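Ulvan Lyase-PL25 (Pseudoalteromonas sp. PLSV, PDB 5UAM) cleaves ulvan, the sulfated cell-wall polysaccharide of green seaweeds, as a polysaccharide lyase of family 25 built on a beta-propeller fold. Local coordinates at residues H240-G245 against R252-E257; E301-N306 against G324-A329; K208-T213 against T286-D291. All blocks are in the same frame, centred on the assembly; numbering follows the deposited sequence.

Contact 1: H240-G245 against R252-E257; sequences HVCWDG and RGHTTE. With ZN (zinc ion), chain D; EDO (1,2-ethanediol), chain H.
The end of strand 232-243 and the irregular 252-257 segment run close together where V241 N and H240 ND1 both point at E257 O, the backbone N-H making only a weak bond. The imidazole bond is the better one, 2.8 Å from H240 ND1 to E257 O, with the carbonyl oxygen nearly in the ring plane. Held from that side, H240 turns NE2 to the zinc ion at 2.0 Å. C242 SG binds the metal at 2.3 Å and H254 NE2 at 2.1 Å. The ring planes of H240 and H254 stand 85° apart. H184 supplies the fourth ligand, completing a structural site of three histidines and one cysteine that pins the loop before strand 258-267, through H254, to propeller strand 232-243; H254 probably also binds substrate. The CD2 edge of the H254 ring lies 3.4 Å from W243 O. W243 NE1 donates to E257 OE1 over 3.0 Å, reaching the oxygen from above the carboxylate plane, while E257 OE2 is hydrogen-bonded to H259 NE2. V241 CG2 packs beside this extended glutamate chain. A water joins the backbones, donating to V241 O and accepting from W243 N and T255 N.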
loop_
_atom_site.group_PDB
_atom_site.type_symbol
_atom_site.label_atom_id
_atom_site.label_comp_id
_atom_site.label_asym_id
_atom_site.label_seq_id
_atom_site.Cartn_x
_atom_site.Cartn_y
_atom_site.Cartn_z
ATOM N N HIS A 240 3.227 -11.715 11.049
ATOM C CA HIS A 240 4.046 -12.687 10.332
ATOM C C HIS A 240 4.798 -13.546 11.352
ATOM O O HIS A 240 5.566 -13.024 12.173
ATOM C CB HIS A 240 5.003 -11.945 9.390
ATOM C CG HIS A 240 6.069 -12.802 8.781
ATOM N ND1 HIS A 240 5.808 -14.017 8.185
ATOM C CD2 HIS A 240 7.401 -12.603 8.660
ATOM C CE1 HIS A 240 6.939 -14.534 7.734
ATOM N NE2 HIS A 240 7.921 -13.688 7.998
ATOM N N VAL A 241 4.546 -14.855 11.316
ATOM C CA VAL A 241 5.335 -15.840 12.056
ATOM C C VAL A 241 6.620 -16.015 11.258
ATOM O O VAL A 241 6.629 -16.714 10.243
ATOM C CB VAL A 241 4.608 -17.181 12.195
ATOM C CG1 VAL A 241 5.372 -18.082 13.177
ATOM C CG2 VAL A 241 3.137 -17.012 12.582
ATOM N N CYS A 242 7.705 -15.396 11.702
ATOM C CA CYS A 242 8.938 -15.384 10.926
ATOM C C CYS A 242 9.833 -16.503 11.451
ATOM O O CYS A 242 10.629 -16.330 12.380
ATOM C CB CYS A 242 9.591 -14.010 10.977
ATOM S SG CYS A 242 10.988 -13.873 9.848
ATOM N N TRP A 243 9.708 -17.671 10.830
ATOM C CA TRP A 243 10.339 -18.886 11.327
ATOM C C TRP A 243 11.838 -18.892 11.054
ATOM O O TRP A 243 12.291 -18.446 9.994
ATOM C CB TRP A 243 9.735 -20.103 10.624
ATOM C CG TRP A 243 8.342 -20.458 11.054
ATOM C CD1 TRP A 243 7.172 -20.183 10.388
ATOM C CD2 TRP A 243 7.972 -21.166 12.239
ATOM N NE1 TRP A 243 6.102 -20.690 11.091
ATOM C CE2 TRP A 243 6.566 -21.292 12.230
ATOM C CE3 TRP A 243 8.689 -21.705 13.308
ATOM C CZ2 TRP A 243 5.871 -21.950 13.250
ATOM C CZ3 TRP A 243 7.992 -22.358 14.318
ATOM C CH2 TRP A 243 6.600 -22.454 14.287
ATOM N N ASP A 244 12.600 -19.418 12.010
ATOM C CA ASP A 244 14.005 -19.713 11.773
ATOM C C ASP A 244 14.113 -20.805 10.716
ATOM O O ASP A 244 13.219 -21.645 10.567
ATOM C CB ASP A 244 14.674 -20.245 13.050
ATOM C CG ASP A 244 14.834 -19.190 14.131
ATOM O OD1 ASP A 244 14.579 -17.991 13.876
ATOM O OD2 ASP A 244 15.228 -19.582 15.249
ATOM N N GLY A 245 15.238 -20.822 10.007
ATOM C CA GLY A 245 15.492 -21.901 9.070
ATOM C C GLY A 245 15.395 -23.257 9.738
ATOM O O GLY A 245 15.876 -23.434 10.862
ATOM N N ARG A 252 9.570 -27.279 7.903
ATOM C CA ARG A 252 9.134 -26.467 6.772
ATOM C C ARG A 252 9.975 -25.203 6.636
ATOM O O ARG A 252 10.196 -24.720 5.521
ATOM C CB ARG A 252 7.656 -26.108 6.938
ATOM C CG ARG A 252 7.046 -25.371 5.751
ATOM C CD ARG A 252 5.544 -25.176 5.951
ATOM N NE ARG A 252 4.874 -24.636 4.766
ATOM C CZ ARG A 252 3.564 -24.411 4.695
ATOM N NH1 ARG A 252 2.790 -24.677 5.739
ATOM N NH2 ARG A 252 3.023 -23.913 3.585
ATOM N N GLY A 253 10.439 -24.648 7.752
ATOM C CA GLY A 253 11.329 -23.503 7.689
ATOM C C GLY A 253 10.598 -22.197 7.421
ATOM O O GLY A 253 9.411 -22.033 7.707
ATOM N N HIS A 254 11.329 -21.255 6.842
ATOM C CA HIS A 254 10.797 -19.916 6.698
ATOM C C HIS A 254 9.839 -19.825 5.512
ATOM O O HIS A 254 10.196 -20.170 4.385
ATOM C CB HIS A 254 11.916 -18.895 6.533
ATOM C CG HIS A 254 11.392 -17.508 6.431
ATOM N ND1 HIS A 254 11.058 -16.926 5.227
ATOM C CD2 HIS A 254 11.033 -16.628 7.393
ATOM C CE1 HIS A 254 10.555 -15.725 5.453
ATOM N NE2 HIS A 254 10.527 -15.521 6.758
ATOM N N THR A 255 8.622 -19.353 5.778
ATOM C CA THR A 255 7.595 -19.165 4.759
ATOM C C THR A 255 7.042 -17.744 4.853
ATOM O O THR A 255 7.538 -16.923 5.634
ATOM C CB THR A 255 6.435 -20.141 4.993
ATOM O OG1 THR A 255 5.831 -19.821 6.249
ATOM C CG2 THR A 255 6.909 -21.613 4.965
ATOM N N THR A 256 5.983 -17.447 4.097
ATOM C CA THR A 256 5.290 -16.170 4.225
ATOM C C THR A 256 4.124 -16.227 5.207
ATOM O O THR A 256 3.240 -15.367 5.151
ATOM C CB THR A 256 4.765 -15.684 2.868
ATOM O OG1 THR A 256 3.803 -16.615 2.368
ATOM C CG2 THR A 256 5.892 -15.544 1.869
ATOM N N GLU A 257 4.112 -17.207 6.113
ATOM C CA GLU A 257 2.996 -17.395 7.033
ATOM C C GLU A 257 2.648 -16.114 7.772
ATOM O O GLU A 257 3.479 -15.547 8.488
ATOM C CB GLU A 257 3.351 -18.491 8.040
ATOM C CG GLU A 257 2.180 -18.845 8.942
ATOM C CD GLU A 257 2.449 -19.999 9.894
ATOM O OE1 GLU A 257 3.455 -20.731 9.716
ATOM O OE2 GLU A 257 1.617 -20.202 10.810
HETATM ZN ZN ZN D . 9.948 -13.847 7.812
HETATM C C1 EDO H . 1.674 -13.490 0.170
HETATM O O1 EDO H . 0.341 -13.481 -0.386
HETATM C C2 EDO H . 1.676 -13.922 1.643
HETATM O O2 EDO H . 1.472 -15.346 1.770
HETATM O O HOH W 1 8.134 -17.785 8.377
#

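Contact 2: E301-N306 against G324-A329; sequences ELWTFN and GIDKGA
W303 has CG anti to its own carbonyl carbon (chi1 -72°), and D326 has CG anti to its backbone N (chi1 175°); with these torsions the carboxylate arm of D326 lies over one face of the indole. The contact stands at the open end of a beta hairpin, strands 303-311 and 317-324, in a four-stranded antiparallel propeller sheet. W303 and G324 form an antiparallel hydrogen-bonded pair, with W303 N to G324 O and G324 N to W303 O both at 2.9 Å. Beyond this pair segment 324-329 leaves the sheet, and D326 CB sits 3.8 Å from the centroid of the five-membered ring of W303, a CH-pi contact. D326 CG lies nearer the rim, and D326 OD2 comes within 3.5 Å of W303 CZ2, the carboxylate tilted 31° from the indole plane. R252 forms a salt bridge with D326 OD2, and H259 meets the indole with its ring nearly perpendicular. Next to the bridge, L302 CD2 touches I325 CG1 at 3.7 Å, a small apolar contact beside the strand ends. A water spans the same region, donating to E301 O and accepting from D326 N. The loop then turns back on the aspartate in an Asx turn, where G328 N donates to D326 OD1 over 2.9 Å from above the carboxylate plane.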
loop_
_atom_site.group_PDB
_atom_site.type_symbol
_atom_site.label_atom_id
_atom_site.label_comp_id
_atom_site.label_asym_id
_atom_site.label_seq_id
_atom_site.Cartn_x
_atom_site.Cartn_y
_atom_site.Cartn_z
ATOM N N GLU A 301 -6.434 -20.811 10.897
ATOM C CA GLU A 301 -5.284 -21.306 10.156
ATOM C C GLU A 301 -5.120 -20.615 8.804
ATOM O O GLU A 301 -4.132 -20.884 8.111
ATOM C CB GLU A 301 -5.408 -22.816 9.952
ATOM C CG GLU A 301 -5.271 -23.598 11.254
ATOM C CD GLU A 301 -5.427 -25.085 11.075
ATOM O OE1 GLU A 301 -5.565 -25.537 9.917
ATOM O OE2 GLU A 301 -5.418 -25.805 12.100
ATOM N N LEU A 302 -6.041 -19.744 8.412
ATOM C CA LEU A 302 -5.894 -19.063 7.135
ATOM C C LEU A 302 -4.684 -18.140 7.171
ATOM O O LEU A 302 -4.416 -17.476 8.175
ATOM C CB LEU A 302 -7.133 -18.238 6.812
ATOM C CG LEU A 302 -8.432 -19.027 6.669
ATOM C CD1 LEU A 302 -9.550 -18.055 6.387
ATOM C CD2 LEU A 302 -8.326 -20.084 5.580
ATOM N N TRP A 303 -3.961 -18.093 6.053
ATOM C CA TRP A 303 -2.830 -17.197 5.882
ATOM C C TRP A 303 -3.308 -15.874 5.288
ATOM O O TRP A 303 -4.141 -15.844 4.370
ATOM C CB TRP A 303 -1.800 -17.818 4.945
ATOM C CG TRP A 303 -1.019 -18.957 5.531
ATOM C CD1 TRP A 303 -1.398 -19.795 6.552
ATOM C CD2 TRP A 303 0.296 -19.384 5.138
ATOM N NE1 TRP A 303 -0.399 -20.702 6.809
ATOM C CE2 TRP A 303 0.647 -20.467 5.956
ATOM C CE3 TRP A 303 1.209 -18.944 4.172
ATOM C CZ2 TRP A 303 1.867 -21.134 5.833
ATOM C CZ3 TRP A 303 2.417 -19.608 4.051
ATOM C CH2 TRP A 303 2.738 -20.683 4.879
ATOM N N THR A 304 -2.758 -14.774 5.797
ATOM C CA THR A 304 -3.228 -13.439 5.447
ATOM C C THR A 304 -2.246 -12.671 4.574
ATOM O O THR A 304 -1.056 -12.989 4.465
ATOM C CB THR A 304 -3.521 -12.616 6.709
ATOM O OG1 THR A 304 -2.391 -12.693 7.581
ATOM C CG2 THR A 304 -4.757 -13.166 7.405
ATOM N N PHE A 305 -2.791 -11.650 3.934
ATOM C CA PHE A 305 -2.024 -10.637 3.231
ATOM C C PHE A 305 -2.792 -9.356 3.470
ATOM O O PHE A 305 -3.991 -9.286 3.183
ATOM C CB PHE A 305 -1.932 -10.954 1.730
ATOM C CG PHE A 305 -1.084 -9.984 0.941
ATOM C CD1 PHE A 305 0.292 -10.104 0.929
ATOM C CD2 PHE A 305 -1.676 -8.974 0.198
ATOM C CE1 PHE A 305 1.066 -9.209 0.194
ATOM C CE2 PHE A 305 -0.904 -8.102 -0.530
ATOM C CZ PHE A 305 0.447 -8.227 -0.526
ATOM N N ASN A 306 -2.140 -8.385 4.077
ATOM C CA ASN A 306 -2.854 -7.235 4.591
ATOM C C ASN A 306 -3.487 -6.406 3.473
ATOM O O ASN A 306 -3.061 -6.420 2.305
ATOM C CB ASN A 306 -1.913 -6.380 5.437
ATOM C CG ASN A 306 -2.637 -5.487 6.379
ATOM O OD1 ASN A 306 -3.706 -5.812 6.863
ATOM N ND2 ASN A 306 -2.039 -4.335 6.659
ATOM N N GLY A 324 -6.460 -16.748 2.903
ATOM C CA GLY A 324 -6.693 -17.927 2.091
ATOM C C GLY A 324 -6.135 -19.169 2.748
ATOM O O GLY A 324 -5.301 -19.100 3.656
ATOM N N ILE A 325 -6.570 -20.319 2.236
ATOM C CA ILE A 325 -6.163 -21.595 2.804
ATOM C C ILE A 325 -4.707 -21.878 2.459
ATOM O O ILE A 325 -4.260 -21.654 1.325
ATOM C CB ILE A 325 -7.092 -22.700 2.272
ATOM C CG1 ILE A 325 -8.517 -22.462 2.790
ATOM C CG2 ILE A 325 -6.585 -24.098 2.645
ATOM C CD1 ILE A 325 -9.595 -23.230 2.024
ATOM N N ASP A 326 -3.964 -22.386 3.444
ATOM C CA ASP A 326 -2.597 -22.859 3.244
ATOM C C ASP A 326 -2.637 -24.205 2.532
ATOM O O ASP A 326 -3.060 -25.215 3.105
ATOM C CB ASP A 326 -1.904 -22.988 4.599
ATOM C CG ASP A 326 -0.516 -23.597 4.497
ATOM O OD1 ASP A 326 0.053 -23.603 3.380
ATOM O OD2 ASP A 326 0.005 -24.081 5.534
ATOM N N LYS A 327 -2.182 -24.222 1.280
ATOM C CA LYS A 327 -2.126 -25.434 0.484
ATOM C C LYS A 327 -0.724 -26.038 0.425
ATOM O O LYS A 327 -0.488 -26.953 -0.368
ATOM C CB LYS A 327 -2.665 -25.144 -0.914
ATOM C CG LYS A 327 -4.122 -24.674 -0.919
ATOM C CD LYS A 327 -4.553 -24.190 -2.298
ATOM N N GLY A 328 0.199 -25.571 1.272
ATOM C CA GLY A 328 1.522 -26.139 1.389
ATOM C C GLY A 328 2.609 -25.415 0.622
ATOM O O GLY A 328 3.786 -25.773 0.775
ATOM N N ALA A 329 2.253 -24.428 -0.202
ATOM C CA ALA A 329 3.244 -23.627 -0.901
ATOM C C ALA A 329 3.961 -22.703 0.082
ATOM O O ALA A 329 3.478 -22.433 1.185
ATOM C CB ALA A 329 2.572 -22.791 -1.986
HETATM O O HOH W 2 -5.027 -22.694 6.050
#

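Contact 3: K208-T213 against T286-D291; sequences KHKRRT and TREVAD. With EDO (1,2-ethanediol), chain J; EDO (1,2-ethanediol), chain L.
R212 and R287 meet through their guanidinium groups, laid flat on one another with planes 3° apart and centres separated by 3.9 Å. The two side chains cross at about a right angle, and each CZ lies over the centre of the other group. R287 is bent at its third torsion (chi3 90°), which sets NE aside from the line of the chain, and R287 CD lies over one face of the R212 guanidinium, nearest NH1. The repulsion between the two cations is probably eased by nearby acids: R212 NH2 forms a salt bridge with D214 and R287 NH1 one with D219, both beyond the contact, while Y239 OH is hydrogen-bonded to R212 NH1. An alanine in place of R212 would probably leave one face of the R287 guanidinium without its flat partner and D214 without this salt bridge.

K210 and E288 instead reach toward each other tip to tip. K210 NZ forms a salt bridge to E288, 2.8 Å from E288 OE1 on its syn lone pair, with a weak bond to E288 OE2. D219 is a second acidic partner of this ammonium and so would help to offset the repulsion from R287 NH1, 4.0 Å from K210 NZ. The contact joins the C-terminal end of strand 204-211 and the residues after it to the start of helix 287-293, one of few helices in this beta-propeller. T286 is the N-cap of that helix: its OG1 accepts from V289 N, and T286 CG2 rests 3.9 Å from K210 CE, with K208 CB on the same methyl at longer range. One water donates to K208 O and accepts from R287 N in the first turn; another accepts from T213 N and from R287 NH1.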
loop_
_atom_site.group_PDB
_atom_site.type_symbol
_atom_site.label_atom_id
_atom_site.label_comp_id
_atom_site.label_asym_id
_atom_site.label_seq_id
_atom_site.Cartn_x
_atom_site.Cartn_y
_atom_site.Cartn_z
ATOM N N LYS A 208 6.845 -3.898 17.507
ATOM C CA LYS A 208 8.096 -4.507 17.947
ATOM C C LYS A 208 8.344 -5.858 17.288
ATOM O O LYS A 208 7.501 -6.758 17.363
ATOM C CB LYS A 208 7.994 -4.748 19.450
ATOM C CG LYS A 208 9.194 -5.439 20.081
ATOM C CD LYS A 208 10.394 -4.506 20.099
ATOM C CE LYS A 208 11.444 -5.051 21.023
ATOM N NZ LYS A 208 12.627 -4.141 21.095
ATOM N N HIS A 209 9.539 -6.034 16.732
ATOM C CA HIS A 209 10.047 -7.359 16.405
ATOM C C HIS A 209 10.921 -7.856 17.548
ATOM O O HIS A 209 11.606 -7.078 18.218
ATOM C CB HIS A 209 10.862 -7.349 15.101
ATOM C CG HIS A 209 12.322 -7.075 15.297
ATOM N ND1 HIS A 209 12.835 -5.802 15.456
ATOM C CD2 HIS A 209 13.382 -7.915 15.380
ATOM C CE1 HIS A 209 14.142 -5.872 15.620
ATOM N NE2 HIS A 209 14.501 -7.143 15.575
ATOM N N LYS A 210 10.903 -9.167 17.773
ATOM C CA LYS A 210 11.657 -9.784 18.860
ATOM C C LYS A 210 11.514 -11.295 18.761
ATOM O O LYS A 210 10.618 -11.797 18.078
ATOM C CB LYS A 210 11.180 -9.325 20.248
ATOM C CG LYS A 210 9.668 -9.551 20.502
ATOM C CD LYS A 210 9.324 -9.216 21.951
ATOM C CE LYS A 210 7.829 -9.212 22.214
ATOM N NZ LYS A 210 7.224 -10.553 22.011
ATOM N N ARG A 211 12.413 -12.008 19.435
ATOM C CA ARG A 211 12.325 -13.460 19.472
ATOM C C ARG A 211 11.100 -13.873 20.266
ATOM O O ARG A 211 10.801 -13.304 21.320
ATOM C CB ARG A 211 13.540 -14.077 20.168
ATOM C CG ARG A 211 14.903 -13.756 19.572
ATOM C CD ARG A 211 15.213 -14.533 18.298
ATOM N NE ARG A 211 14.792 -15.933 18.338
ATOM C CZ ARG A 211 14.904 -16.772 17.312
ATOM N NH1 ARG A 211 15.441 -16.370 16.164
ATOM N NH2 ARG A 211 14.477 -18.021 17.435
ATOM N N ARG A 212 10.416 -14.897 19.776
ATOM C CA ARG A 212 9.427 -15.581 20.586
ATOM C C ARG A 212 10.094 -16.498 21.598
ATOM O O ARG A 212 11.172 -17.058 21.362
ATOM C CB ARG A 212 8.508 -16.397 19.694
ATOM C CG ARG A 212 7.713 -15.494 18.817
ATOM C CD ARG A 212 6.725 -16.221 18.032
ATOM N NE ARG A 212 5.737 -16.915 18.850
ATOM C CZ ARG A 212 4.456 -17.020 18.526
ATOM N NH1 ARG A 212 4.000 -16.453 17.421
ATOM N NH2 ARG A 212 3.628 -17.709 19.307
ATOM N N THR A 213 9.435 -16.657 22.744
ATOM C CA THR A 213 9.943 -17.537 23.788
ATOM C C THR A 213 9.335 -18.932 23.747
ATOM O O THR A 213 9.773 -19.798 24.506
ATOM C CB THR A 213 9.695 -16.923 25.172
ATOM O OG1 THR A 213 8.285 -16.719 25.354
ATOM C CG2 THR A 213 10.416 -15.577 25.290
ATOM N N THR A 286 3.809 -4.845 21.235
ATOM C CA THR A 286 4.269 -6.217 21.086
ATOM C C THR A 286 3.113 -7.125 20.685
ATOM O O THR A 286 1.940 -6.793 20.851
ATOM C CB THR A 286 4.807 -6.725 22.412
ATOM O OG1 THR A 286 3.739 -6.677 23.364
ATOM C CG2 THR A 286 5.975 -5.876 22.897
ATOM N N ARG A 287 3.467 -8.319 20.221
ATOM C CA ARG A 287 2.450 -9.311 19.894
ATOM C C ARG A 287 1.544 -9.585 21.090
ATOM O O ARG A 287 0.324 -9.701 20.941
ATOM C CB ARG A 287 3.115 -10.602 19.414
ATOM C CG ARG A 287 2.106 -11.659 18.915
ATOM C CD ARG A 287 2.749 -13.019 18.789
ATOM N NE ARG A 287 2.637 -13.786 20.023
ATOM C CZ ARG A 287 3.620 -14.005 20.897
ATOM N NH1 ARG A 287 4.854 -13.521 20.721
ATOM N NH2 ARG A 287 3.361 -14.728 21.975
ATOM N N GLU A 288 2.115 -9.664 22.291
ATOM C CA GLU A 288 1.313 -9.994 23.464
ATOM C C GLU A 288 0.302 -8.896 23.758
ATOM O O GLU A 288 -0.857 -9.176 24.084
ATOM C CB GLU A 288 2.238 -10.231 24.659
ATOM C CG GLU A 288 3.075 -11.506 24.532
ATOM C CD GLU A 288 4.437 -11.314 23.865
ATOM O OE1 GLU A 288 4.659 -10.308 23.169
ATOM O OE2 GLU A 288 5.315 -12.182 24.090
ATOM N N VAL A 289 0.719 -7.638 23.656
ATOM C CA VAL A 289 -0.220 -6.547 23.859
ATOM C C VAL A 289 -1.234 -6.500 22.734
ATOM O O VAL A 289 -2.418 -6.225 22.967
ATOM C CB VAL A 289 0.538 -5.221 24.000
ATOM C CG1 VAL A 289 -0.436 -4.021 23.891
ATOM C CG2 VAL A 289 1.309 -5.224 25.317
ATOM N N ALA A 290 -0.789 -6.714 21.491
ATOM C CA ALA A 290 -1.714 -6.674 20.365
ATOM C C ALA A 290 -2.802 -7.738 20.509
ATOM O O ALA A 290 -3.989 -7.466 20.287
ATOM C CB ALA A 290 -0.953 -6.855 19.050
ATOM N N ASP A 291 -2.414 -8.965 20.845
ATOM C CA ASP A 291 -3.414 -10.015 21.028
ATOM C C ASP A 291 -4.409 -9.671 22.125
ATOM O O ASP A 291 -5.572 -10.079 22.054
ATOM C CB ASP A 291 -2.742 -11.358 21.343
ATOM C CG ASP A 291 -2.148 -12.023 20.111
ATOM O OD1 ASP A 291 -2.359 -11.529 18.981
ATOM O OD2 ASP A 291 -1.445 -13.040 20.261
HETATM C C1 EDO J . 14.570 -3.252 18.136
HETATM O O1 EDO J . 13.448 -4.111 18.395
HETATM C C2 EDO J . 15.795 -3.773 18.878
HETATM O O2 EDO J . 16.075 -5.109 18.444
HETATM C C1 EDO L . -8.805 -7.801 21.282
HETATM O O1 EDO L . -9.955 -7.887 20.408
HETATM C C2 EDO L . -8.767 -8.983 22.237
HETATM O O2 EDO L . -8.472 -10.173 21.499
HETATM O O HOH W 3 6.220 -8.313 19.338
HETATM O O HOH W 4 6.985 -14.778 22.850
#

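In the fold
All three contacts fall within the BNR repeat range. Contact 3 spans the longest stretch of chain and encloses contact 1; contact 2 follows both. Contacts 1 and 3 share one extended antiparallel sheet, through strands 204-211, 217-227 and 232-243; their centres lie 15 Å apart, and D244 of the first forms a salt bridge with R211 of the second. Contact 2 belongs to the next sheet, its centre 13 Å from that of contact 1, and the two are tied by R252, which reaches D326 and probably A329 O. Contacts 2 and 3 do not touch, their nearest atoms about 11 Å apart. The zinc-bound region is thus tied within its own sheet through D244 and to the following one through R252.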